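Local coordinates for heat shock protein, putative (Plasmodium falciparum, PDB 1Y6Z), which is a putative Hsp90-family chaperone, present here as its middle domain, whose full-length form probably uses ATP hydrolysis to help fold client proteins, at residues I194-S208 with T247-V259. Numbering follows the deposited sequence.
Sequences IENMKEDQKCIYYIS and TVNKYKGYEVLDV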
loop_
_atom_site.group_PDB
_atom_site.type_symbol
_atom_site.label_atom_id
_atom_site.label_comp_id
_atom_site.label_asym_id
_atom_site.label_seq_id
_atom_site.Cartn_x
_atom_site.Cartn_y
_atom_site.Cartn_z
ATOM N N ILE B 194 1.984 -16.702 -9.127
ATOM C CA ILE B 194 1.006 -16.206 -10.090
ATOM C C ILE B 194 1.664 -15.909 -11.453
ATOM O O ILE B 194 1.137 -16.312 -12.488
ATOM C CB ILE B 194 0.258 -14.952 -9.576
ATOM C CG1 ILE B 194 -0.727 -15.352 -8.463
ATOM C CG2 ILE B 194 -0.478 -14.242 -10.753
ATOM C CD1 ILE B 194 -1.336 -14.202 -7.675
ATOM N N GLU B 195 2.818 -15.227 -11.410
ATOM C CA GLU B 195 3.687 -14.900 -12.557
ATOM C C GLU B 195 4.039 -16.125 -13.400
ATOM O O GLU B 195 4.093 -16.064 -14.634
ATOM C CB GLU B 195 4.963 -14.200 -12.024
ATOM C CG GLU B 195 6.321 -14.607 -12.630
ATOM C CD GLU B 195 7.579 -14.180 -11.800
ATOM O OE1 GLU B 195 8.577 -14.932 -11.809
ATOM O OE2 GLU B 195 7.612 -13.095 -11.163
ATOM N N ASN B 196 4.260 -17.236 -12.712
ATOM C CA ASN B 196 4.730 -18.466 -13.322
ATOM C C ASN B 196 3.623 -19.420 -13.747
ATOM O O ASN B 196 3.912 -20.515 -14.174
ATOM C CB ASN B 196 5.724 -19.165 -12.390
ATOM C CG ASN B 196 7.097 -18.555 -12.451
ATOM O OD1 ASN B 196 7.660 -18.396 -13.545
ATOM N ND2 ASN B 196 7.651 -18.189 -11.281
ATOM N N MET B 197 2.371 -19.004 -13.648
ATOM C CA MET B 197 1.224 -19.888 -13.941
ATOM C C MET B 197 1.169 -20.233 -15.436
ATOM O O MET B 197 1.435 -19.403 -16.284
ATOM C CB MET B 197 -0.121 -19.273 -13.513
ATOM C CG MET B 197 -0.375 -19.149 -11.966
ATOM S SD MET B 197 -1.936 -18.425 -11.480
ATOM C CE MET B 197 -3.095 -19.727 -11.763
ATOM N N LYS B 198 0.844 -21.472 -15.736
ATOM C CA LYS B 198 0.661 -21.867 -17.129
ATOM C C LYS B 198 -0.567 -21.197 -17.771
ATOM O O LYS B 198 -1.393 -20.551 -17.096
ATOM C CB LYS B 198 0.595 -23.393 -17.236
ATOM C CG LYS B 198 1.822 -24.119 -16.744
ATOM C CD LYS B 198 3.073 -23.739 -17.545
ATOM C CE LYS B 198 4.122 -24.857 -17.530
ATOM N NZ LYS B 198 4.917 -24.913 -16.262
ATOM N N GLU B 199 -0.679 -21.370 -19.088
ATOM C CA GLU B 199 -1.589 -20.594 -19.914
ATOM C C GLU B 199 -3.042 -20.658 -19.483
ATOM O O GLU B 199 -3.697 -19.599 -19.328
ATOM C CB GLU B 199 -1.446 -21.011 -21.385
ATOM C CG GLU B 199 -0.031 -20.751 -21.888
ATOM C CD GLU B 199 0.001 -19.894 -23.146
ATOM O OE1 GLU B 199 -0.529 -20.356 -24.188
ATOM O OE2 GLU B 199 0.588 -18.772 -23.092
ATOM N N ASP B 200 -3.524 -21.891 -19.313
ATOM C CA ASP B 200 -4.897 -22.193 -18.920
ATOM C C ASP B 200 -4.996 -22.602 -17.446
ATOM O O ASP B 200 -6.036 -23.124 -17.015
ATOM C CB ASP B 200 -5.449 -23.333 -19.799
ATOM C CG ASP B 200 -5.189 -23.112 -21.295
ATOM O OD1 ASP B 200 -5.187 -21.944 -21.750
ATOM O OD2 ASP B 200 -4.969 -24.123 -22.006
ATOM N N GLN B 201 -3.921 -22.382 -16.680
ATOM C CA GLN B 201 -3.940 -22.618 -15.216
ATOM C C GLN B 201 -4.691 -21.482 -14.598
ATOM O O GLN B 201 -4.351 -20.331 -14.837
ATOM C CB GLN B 201 -2.539 -22.645 -14.599
ATOM C CG GLN B 201 -2.585 -22.956 -13.067
ATOM C CD GLN B 201 -1.209 -22.993 -12.414
ATOM O OE1 GLN B 201 -0.199 -22.921 -13.083
ATOM N NE2 GLN B 201 -1.181 -23.083 -11.086
ATOM N N LYS B 202 -5.715 -21.806 -13.824
ATOM C CA LYS B 202 -6.576 -20.777 -13.222
ATOM C C LYS B 202 -6.406 -20.646 -11.702
ATOM O O LYS B 202 -6.822 -19.646 -11.120
ATOM C CB LYS B 202 -8.063 -21.008 -13.584
ATOM C CG LYS B 202 -8.736 -22.263 -12.984
ATOM C CD LYS B 202 -8.553 -23.522 -13.903
ATOM C CE LYS B 202 -9.309 -24.785 -13.432
ATOM N NZ LYS B 202 -8.997 -25.234 -12.018
ATOM N N CYS B 203 -5.773 -21.638 -11.077
ATOM C CA CYS B 203 -5.804 -21.790 -9.604
ATOM C C CYS B 203 -4.415 -21.832 -9.046
ATOM O O CYS B 203 -3.487 -22.239 -9.745
ATOM C CB CYS B 203 -6.428 -23.137 -9.211
ATOM S SG CYS B 203 -8.174 -23.264 -9.377
ATOM N N ILE B 204 -4.291 -21.488 -7.756
ATOM C CA ILE B 204 -3.029 -21.673 -7.049
ATOM C C ILE B 204 -3.239 -22.944 -6.278
ATOM O O ILE B 204 -4.217 -23.050 -5.532
ATOM C CB ILE B 204 -2.756 -20.480 -6.039
ATOM C CG1 ILE B 204 -2.645 -19.140 -6.774
ATOM C CG2 ILE B 204 -1.517 -20.723 -5.200
ATOM C CD1 ILE B 204 -2.868 -17.946 -5.831
ATOM N N TYR B 205 -2.328 -23.907 -6.418
ATOM C CA TYR B 205 -2.493 -25.188 -5.717
ATOM C C TYR B 205 -1.552 -25.278 -4.566
ATOM O O TYR B 205 -0.476 -24.738 -4.645
ATOM C CB TYR B 205 -2.255 -26.377 -6.661
ATOM C CG TYR B 205 -3.270 -26.412 -7.777
ATOM C CD1 TYR B 205 -3.032 -25.751 -9.005
ATOM C CD2 TYR B 205 -4.492 -27.060 -7.593
ATOM C CE1 TYR B 205 -4.003 -25.767 -10.031
ATOM C CE2 TYR B 205 -5.454 -27.092 -8.598
ATOM C CZ TYR B 205 -5.202 -26.455 -9.811
ATOM O OH TYR B 205 -6.186 -26.493 -10.768
ATOM N N TYR B 206 -1.961 -25.972 -3.506
ATOM C CA TYR B 206 -1.035 -26.387 -2.460
ATOM C C TYR B 206 -1.292 -27.805 -1.954
ATOM O O TYR B 206 -2.345 -28.354 -2.192
ATOM C CB TYR B 206 -1.053 -25.391 -1.286
ATOM C CG TYR B 206 -2.238 -25.499 -0.371
ATOM C CD1 TYR B 206 -2.161 -26.261 0.797
ATOM C CD2 TYR B 206 -3.408 -24.812 -0.642
ATOM C CE1 TYR B 206 -3.232 -26.348 1.657
ATOM C CE2 TYR B 206 -4.504 -24.907 0.218
ATOM C CZ TYR B 206 -4.388 -25.681 1.363
ATOM O OH TYR B 206 -5.446 -25.763 2.226
ATOM N N ILE B 207 -0.322 -28.365 -1.240
ATOM C CA ILE B 207 -0.430 -29.745 -0.705
ATOM C C ILE B 207 0.208 -29.927 0.682
ATOM O O ILE B 207 1.415 -29.692 0.854
ATOM C CB ILE B 207 0.152 -30.798 -1.701
ATOM C CG1 ILE B 207 -0.051 -32.230 -1.172
ATOM C CG2 ILE B 207 1.656 -30.552 -2.030
ATOM C CD1 ILE B 207 -0.044 -33.292 -2.276
ATOM N N SER B 208 -0.603 -30.364 1.655
ATOM C CA SER B 208 -0.069 -30.801 2.959
ATOM C C SER B 208 1.120 -31.762 2.792
ATOM O O SER B 208 0.991 -32.863 2.212
ATOM C CB SER B 208 -1.160 -31.453 3.814
ATOM O OG SER B 208 -2.197 -30.531 4.141
ATOM N N THR B 247 -8.093 -19.857 0.702
ATOM C CA THR B 247 -9.034 -20.822 0.101
ATOM C C THR B 247 -10.480 -20.339 0.202
ATOM O O THR B 247 -11.319 -20.813 -0.553
ATOM C CB THR B 247 -8.868 -22.217 0.774
ATOM O OG1 THR B 247 -7.903 -23.002 0.077
ATOM C CG2 THR B 247 -10.153 -22.980 0.873
ATOM N N VAL B 248 -10.761 -19.406 1.126
ATOM C CA VAL B 248 -12.117 -18.859 1.299
ATOM C C VAL B 248 -12.374 -17.447 0.736
ATOM O O VAL B 248 -13.399 -17.238 0.115
ATOM C CB VAL B 248 -12.767 -19.139 2.729
ATOM C CG1 VAL B 248 -11.770 -19.760 3.746
ATOM C CG2 VAL B 248 -13.520 -17.910 3.292
ATOM N N ASN B 249 -11.484 -16.469 0.902
ATOM C CA ASN B 249 -11.730 -15.224 0.115
ATOM C C ASN B 249 -10.728 -14.945 -0.979
ATOM O O ASN B 249 -10.627 -13.807 -1.468
ATOM C CB ASN B 249 -12.000 -13.966 0.954
ATOM C CG ASN B 249 -13.479 -13.507 0.893
ATOM O OD1 ASN B 249 -14.414 -14.326 0.987
ATOM N ND2 ASN B 249 -13.688 -12.185 0.771
ATOM N N LYS B 250 -10.017 -16.007 -1.367
ATOM C CA LYS B 250 -9.144 -16.003 -2.552
ATOM C C LYS B 250 -7.857 -15.223 -2.280
ATOM O O LYS B 250 -7.641 -14.691 -1.180
ATOM C CB LYS B 250 -9.880 -15.405 -3.772
ATOM C CG LYS B 250 -11.157 -16.179 -4.258
ATOM C CD LYS B 250 -11.712 -15.478 -5.490
ATOM C CE LYS B 250 -12.520 -16.396 -6.383
ATOM N NZ LYS B 250 -12.359 -16.022 -7.825
ATOM N N TYR B 251 -7.008 -15.155 -3.293
ATOM C CA TYR B 251 -5.834 -14.299 -3.252
ATOM C C TYR B 251 -5.762 -13.563 -4.553
ATOM O O TYR B 251 -5.441 -14.151 -5.596
ATOM C CB TYR B 251 -4.531 -15.066 -3.007
ATOM C CG TYR B 251 -3.316 -14.140 -3.056
ATOM C CD1 TYR B 251 -3.057 -13.208 -2.016
ATOM C CD2 TYR B 251 -2.450 -14.143 -4.148
ATOM C CE1 TYR B 251 -1.965 -12.349 -2.083
ATOM C CE2 TYR B 251 -1.345 -13.277 -4.213
ATOM C CZ TYR B 251 -1.139 -12.374 -3.160
ATOM O OH TYR B 251 -0.082 -11.551 -3.186
ATOM N N LYS B 252 -6.045 -12.267 -4.484
ATOM C CA LYS B 252 -6.006 -11.377 -5.634
ATOM C C LYS B 252 -6.852 -11.991 -6.752
ATOM O O LYS B 252 -6.472 -11.971 -7.907
ATOM C CB LYS B 252 -4.565 -11.046 -6.101
ATOM C CG LYS B 252 -3.706 -10.227 -5.097
ATOM C CD LYS B 252 -2.379 -9.713 -5.693
ATOM C CE LYS B 252 -1.562 -8.993 -4.608
ATOM N NZ LYS B 252 -0.096 -8.855 -4.919
ATOM N N GLY B 253 -7.976 -12.572 -6.355
ATOM C CA GLY B 253 -9.004 -13.092 -7.278
ATOM C C GLY B 253 -8.825 -14.553 -7.673
ATOM O O GLY B 253 -9.670 -15.102 -8.384
ATOM N N TYR B 254 -7.719 -15.166 -7.226
ATOM C CA TYR B 254 -7.390 -16.586 -7.473
ATOM C C TYR B 254 -7.886 -17.486 -6.373
ATOM O O TYR B 254 -7.730 -17.189 -5.202
ATOM C CB TYR B 254 -5.881 -16.781 -7.598
ATOM C CG TYR B 254 -5.313 -16.102 -8.797
ATOM C CD1 TYR B 254 -4.770 -14.838 -8.710
ATOM C CD2 TYR B 254 -5.379 -16.709 -10.048
ATOM C CE1 TYR B 254 -4.255 -14.192 -9.840
ATOM C CE2 TYR B 254 -4.871 -16.093 -11.178
ATOM C CZ TYR B 254 -4.323 -14.828 -11.069
ATOM O OH TYR B 254 -3.818 -14.223 -12.195
ATOM N N GLU B 255 -8.478 -18.604 -6.761
ATOM C CA GLU B 255 -8.820 -19.623 -5.815
ATOM C C GLU B 255 -7.542 -20.359 -5.440
ATOM O O GLU B 255 -6.625 -20.438 -6.245
ATOM C CB GLU B 255 -9.878 -20.538 -6.425
ATOM C CG GLU B 255 -11.257 -19.985 -6.186
ATOM C CD GLU B 255 -12.281 -20.588 -7.091
ATOM O OE1 GLU B 255 -13.015 -19.794 -7.739
ATOM O OE2 GLU B 255 -12.341 -21.850 -7.163
ATOM N N VAL B 256 -7.474 -20.849 -4.207
ATOM C CA VAL B 256 -6.289 -21.526 -3.716
ATOM C C VAL B 256 -6.660 -22.936 -3.262
ATOM O O VAL B 256 -7.269 -23.135 -2.209
ATOM C CB VAL B 256 -5.679 -20.737 -2.525
ATOM C CG1 VAL B 256 -4.574 -21.541 -1.888
ATOM C CG2 VAL B 256 -5.196 -19.350 -3.001
ATOM N N LEU B 257 -6.297 -23.924 -4.048
ATOM C CA LEU B 257 -6.862 -25.249 -3.841
ATOM C C LEU B 257 -5.905 -26.199 -3.157
ATOM O O LEU B 257 -4.726 -26.293 -3.527
ATOM C CB LEU B 257 -7.286 -25.810 -5.205
ATOM C CG LEU B 257 -8.713 -25.520 -5.689
ATOM C CD1 LEU B 257 -9.279 -24.118 -5.406
ATOM C CD2 LEU B 257 -8.789 -25.862 -7.168
ATOM N N ASP B 258 -6.417 -26.899 -2.151
ATOM C CA ASP B 258 -5.705 -28.018 -1.575
ATOM C C ASP B 258 -5.785 -29.084 -2.670
ATOM O O ASP B 258 -6.859 -29.248 -3.263
ATOM C CB ASP B 258 -6.414 -28.506 -0.293
ATOM C CG ASP B 258 -5.598 -29.542 0.485
ATOM O OD1 ASP B 258 -5.802 -29.664 1.710
ATOM O OD2 ASP B 258 -4.760 -30.249 -0.105
ATOM N N VAL B 259 -4.672 -29.770 -2.936
ATOM C CA VAL B 259 -4.585 -30.840 -3.952
ATOM C C VAL B 259 -5.491 -32.034 -3.584
ATOM O O VAL B 259 -5.704 -32.939 -4.407
ATOM C CB VAL B 259 -3.101 -31.304 -4.132
ATOM C CG1 VAL B 259 -2.983 -32.711 -4.699
ATOM C CG2 VAL B 259 -2.334 -30.313 -4.993
HETATM O O HOH W 1 -8.901 -18.985 -9.727
HETATM O O HOH W 2 -8.054 -25.327 1.714
HETATM O O HOH W 3 -2.766 -31.696 0.958
#
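The Tyr-206 ring overlaps the backbone of Asp-258, whose CA sits over one ring face, 4.0 Å from the ring centroid. This is a CH-pi contact, offset toward the rim. Tyr-206 reaches it because its CG lies between the backbone N and the carbonyl carbon (chi1 77°), which swings the ring across the neighbouring strand. Tyr-206 CD2 meets Val-256 CG1 at 3.7 Å. One water joins Tyr-206 OH to Thr-247 OG1; Glu-240 is a weak further partner of the hydroxyl. Strands 204-208 and 256-258 pair in parallel. Ile-204 N donates almost straight to Glu-255 O (3.0 Å, 176°), and Tyr-206 N donates to Leu-257 O at 2.8 Å. Leu-257 N and Val-259 N donate back to Ile-204 O and Tyr-206 O. Strand 231-234 lies on the other side of 204-208, the central strand of a three-stranded parallel sheet. Ahead of the strand, at the end of helix 190-195, Ile-194 lays CG1 over one face of the Tyr-254 ring. Its CD1 meets the Tyr-251 ring edge, 3.6 Å from CE2. Met-197 SD approaches the Tyr-254 ring obliquely, a Met-aromatic contact. Ile-204 CD1 touches Tyr-254 CB at 3.7 Å. Both NH and C=O of Ile-204 and Tyr-206 are used, so backbone bonds fix the strand register, while apolar and aromatic contacts hold the type I' turn 251-254 against the end of helix 190-195, the loop after it and Ile-204.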